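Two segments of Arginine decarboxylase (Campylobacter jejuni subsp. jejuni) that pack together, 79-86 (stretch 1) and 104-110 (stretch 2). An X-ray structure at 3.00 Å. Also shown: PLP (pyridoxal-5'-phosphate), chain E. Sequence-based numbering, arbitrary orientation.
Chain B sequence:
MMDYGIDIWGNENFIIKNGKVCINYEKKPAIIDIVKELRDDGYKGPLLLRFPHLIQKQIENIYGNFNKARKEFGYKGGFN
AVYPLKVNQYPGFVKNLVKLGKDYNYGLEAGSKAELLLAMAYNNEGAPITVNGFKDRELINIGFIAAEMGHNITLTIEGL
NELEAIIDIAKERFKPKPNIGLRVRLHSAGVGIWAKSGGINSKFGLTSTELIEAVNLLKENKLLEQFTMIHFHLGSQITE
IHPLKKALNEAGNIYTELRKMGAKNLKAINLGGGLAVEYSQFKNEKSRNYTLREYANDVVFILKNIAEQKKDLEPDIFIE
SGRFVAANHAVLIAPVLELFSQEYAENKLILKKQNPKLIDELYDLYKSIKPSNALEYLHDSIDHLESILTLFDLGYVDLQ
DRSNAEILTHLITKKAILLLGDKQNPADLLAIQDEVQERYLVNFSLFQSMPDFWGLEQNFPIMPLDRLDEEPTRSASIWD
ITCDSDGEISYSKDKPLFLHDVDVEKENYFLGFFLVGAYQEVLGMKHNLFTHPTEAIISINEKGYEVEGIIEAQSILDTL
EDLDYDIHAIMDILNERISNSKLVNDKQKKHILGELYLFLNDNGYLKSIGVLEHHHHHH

Stretch 1 79-86: FNAVYPLK
Stretch 2 104-110: YNYGLEA

The apolar centre lies on the sheet face shared by Tyr-83 and Leu-108. Tyr-83 (chi1 t, 173°) sets CD1 3.8 Å from Leu-108 CD2, which meets the ring at its edge; Leu-108 (m, t) also brings CD2 4.1 Å from CD2 of Leu-85 (m, t). Tyr-106 (chi1 -150°, chi2 -65°) extends this cluster: Ala-81 CB sits over its ring face, 3.8 Å from the centroid, and Tyr-83 CB lies 3.6 Å from Tyr-106 CE1. The Ala-81 methyl makes a CH-pi contact with that ring face, CB 18° off the ring normal.

Beneath these side chains, strands 79-84 and 107-110 run parallel, their axes 41° apart, pairing Val-82 with Gly-107, Tyr-83 with Leu-108 and Pro-84 with Glu-109. Extended backbones (Val-82 -129/143, Leu-108 -132/145) carry a ladder of four hydrogen bonds, each from the backbone N named first to the O named second: Gly-107 N to Ala-81 O, 2.9 Å; Tyr-83 N to Gly-107 O, 3.0 Å; Glu-109 N to Tyr-83 O, 2.9 Å; Leu-85 N to Glu-109 O, 3.1 Å. Pro-84, lacking an amide hydrogen, falls between the donors Tyr-83 and Leu-85.

On the other face, Val-82 (t) places CG1 3.8 Å from Glu-109 CB. Buried Glu-109 (t, m) brings OE2 3.3 Å from Pro-84 CB, while OE1 is hydrogen-bonded elsewhere in the structure. At the partly exposed edge, Asn-80 ND2 donates to Asn-105 O at 3.0 Å; Asn-105 adopts phi/psi 61/35.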

# COMPACT_ATOMS: atom_id res chain seq x y z
N PHE B 79 12.04 27.05 -20.60
CA PHE B 79 11.64 25.76 -20.04
C PHE B 79 12.28 25.51 -18.70
O PHE B 79 13.43 25.88 -18.46
CB PHE B 79 12.04 24.63 -20.98
CG PHE B 79 11.97 23.27 -20.36
CD1 PHE B 79 13.10 22.69 -19.79
CD2 PHE B 79 10.77 22.57 -20.34
CE1 PHE B 79 13.04 21.42 -19.21
CE2 PHE B 79 10.69 21.30 -19.77
CZ PHE B 79 11.83 20.72 -19.21
N ASN B 80 11.53 24.86 -17.81
CA ASN B 80 12.03 24.54 -16.48
C ASN B 80 11.38 23.28 -15.94
O ASN B 80 10.17 23.07 -16.09
CB ASN B 80 11.75 25.70 -15.53
CG ASN B 80 12.98 26.09 -14.74
OD1 ASN B 80 13.63 27.10 -15.04
ND2 ASN B 80 13.33 25.28 -13.73
N ALA B 81 12.20 22.44 -15.31
CA ALA B 81 11.75 21.18 -14.73
C ALA B 81 11.68 21.26 -13.21
O ALA B 81 12.53 21.87 -12.56
CB ALA B 81 12.69 20.06 -15.14
N VAL B 82 10.66 20.64 -12.64
CA VAL B 82 10.52 20.63 -11.20
C VAL B 82 10.31 19.20 -10.71
O VAL B 82 9.64 18.40 -11.39
CB VAL B 82 9.34 21.50 -10.75
CG1 VAL B 82 9.32 21.61 -9.24
CG2 VAL B 82 9.46 22.88 -11.37
N TYR B 83 10.88 18.86 -9.56
CA TYR B 83 10.75 17.51 -9.02
C TYR B 83 9.79 17.37 -7.86
O TYR B 83 10.05 17.82 -6.75
CB TYR B 83 12.09 16.94 -8.58
CG TYR B 83 11.93 15.60 -7.87
CD1 TYR B 83 12.15 15.48 -6.50
CD2 TYR B 83 11.55 14.46 -8.58
CE1 TYR B 83 12.00 14.26 -5.85
CE2 TYR B 83 11.40 13.23 -7.92
CZ TYR B 83 11.62 13.14 -6.56
OH TYR B 83 11.48 11.94 -5.91
N PRO B 84 8.65 16.71 -8.10
CA PRO B 84 7.69 16.54 -7.02
C PRO B 84 8.26 15.53 -6.02
O PRO B 84 8.42 14.34 -6.33
CB PRO B 84 6.46 16.03 -7.75
CG PRO B 84 7.03 15.23 -8.87
CD PRO B 84 8.18 16.07 -9.34
N LEU B 85 8.60 16.03 -4.84
CA LEU B 85 9.17 15.20 -3.78
C LEU B 85 8.27 14.02 -3.43
O LEU B 85 8.75 12.97 -3.02
CB LEU B 85 9.43 16.04 -2.54
CG LEU B 85 10.63 16.97 -2.63
CD1 LEU B 85 10.51 18.03 -1.54
CD2 LEU B 85 11.95 16.17 -2.49
N LYS B 86 6.97 14.20 -3.61
CA LYS B 86 6.02 13.14 -3.29
C LYS B 86 6.31 11.78 -3.93
O LYS B 86 5.87 10.77 -3.40
CB LYS B 86 4.60 13.59 -3.63
CG LYS B 86 4.20 13.40 -5.07
CD LYS B 86 3.19 12.29 -5.22
CE LYS B 86 1.86 12.64 -4.56
NZ LYS B 86 1.20 13.87 -5.11
N TYR B 104 21.09 22.71 -14.20
CA TYR B 104 19.90 22.84 -15.03
C TYR B 104 18.82 23.69 -14.38
O TYR B 104 17.74 23.91 -14.95
CB TYR B 104 19.35 21.46 -15.34
CG TYR B 104 20.34 20.57 -16.05
CD1 TYR B 104 20.36 20.50 -17.44
CD2 TYR B 104 21.25 19.81 -15.33
CE1 TYR B 104 21.28 19.69 -18.11
CE2 TYR B 104 22.17 19.00 -15.99
CZ TYR B 104 22.18 18.93 -17.37
OH TYR B 104 23.05 18.08 -18.01
N ASN B 105 19.12 24.18 -13.18
CA ASN B 105 18.19 25.00 -12.43
C ASN B 105 16.92 24.20 -12.13
O ASN B 105 15.81 24.74 -12.10
CB ASN B 105 17.83 26.25 -13.21
CG ASN B 105 17.20 27.30 -12.33
OD1 ASN B 105 16.23 27.95 -12.72
ND2 ASN B 105 17.74 27.47 -11.13
N TYR B 106 17.12 22.90 -11.90
CA TYR B 106 16.03 21.98 -11.60
C TYR B 106 15.44 22.35 -10.24
O TYR B 106 16.16 22.48 -9.25
CB TYR B 106 16.59 20.55 -11.58
CG TYR B 106 15.61 19.48 -11.99
CD1 TYR B 106 14.48 19.22 -11.22
CD2 TYR B 106 15.81 18.72 -13.13
CE1 TYR B 106 13.57 18.23 -11.58
CE2 TYR B 106 14.91 17.72 -13.51
CZ TYR B 106 13.79 17.48 -12.73
OH TYR B 106 12.89 16.49 -13.08
N GLY B 107 14.13 22.51 -10.19
CA GLY B 107 13.48 22.89 -8.95
C GLY B 107 12.88 21.75 -8.16
O GLY B 107 13.08 20.58 -8.49
N LEU B 108 12.14 22.09 -7.10
CA LEU B 108 11.50 21.10 -6.24
C LEU B 108 10.05 21.47 -6.00
O LEU B 108 9.69 22.64 -5.90
CB LEU B 108 12.23 21.00 -4.89
CG LEU B 108 13.59 20.31 -4.85
CD1 LEU B 108 14.20 20.40 -3.46
CD2 LEU B 108 13.43 18.87 -5.25
N GLU B 109 9.21 20.45 -5.89
CA GLU B 109 7.80 20.65 -5.65
C GLU B 109 7.47 20.03 -4.30
O GLU B 109 7.99 18.97 -3.96
CB GLU B 109 6.99 19.99 -6.78
CG GLU B 109 5.50 20.22 -6.73
CD GLU B 109 4.79 19.24 -5.83
OE1 GLU B 109 3.61 19.50 -5.49
OE2 GLU B 109 5.39 18.20 -5.46
N ALA B 110 6.63 20.69 -3.52
CA ALA B 110 6.26 20.15 -2.22
C ALA B 110 4.75 20.21 -2.09
O ALA B 110 4.11 21.10 -2.65
CB ALA B 110 6.91 20.95 -1.11
N1 PLP E . 2.56 17.42 -10.02
C2 PLP E . 1.66 17.44 -9.02
C2A PLP E . 0.94 18.72 -8.71
C3 PLP E . 1.41 16.26 -8.26
O3 PLP E . 0.50 16.27 -7.24
C4 PLP E . 2.13 15.04 -8.62
C4A PLP E . 1.91 13.78 -7.88
C5 PLP E . 3.09 15.11 -9.71
C6 PLP E . 3.25 16.33 -10.38
C5A PLP E . 3.90 13.88 -10.15
O4P PLP E . 3.38 13.30 -11.36
P PLP E . 4.30 12.03 -11.76
O1P PLP E . 3.95 11.62 -13.13
O2P PLP E . 5.86 12.41 -11.72
O3P PLP E . 4.02 10.82 -10.76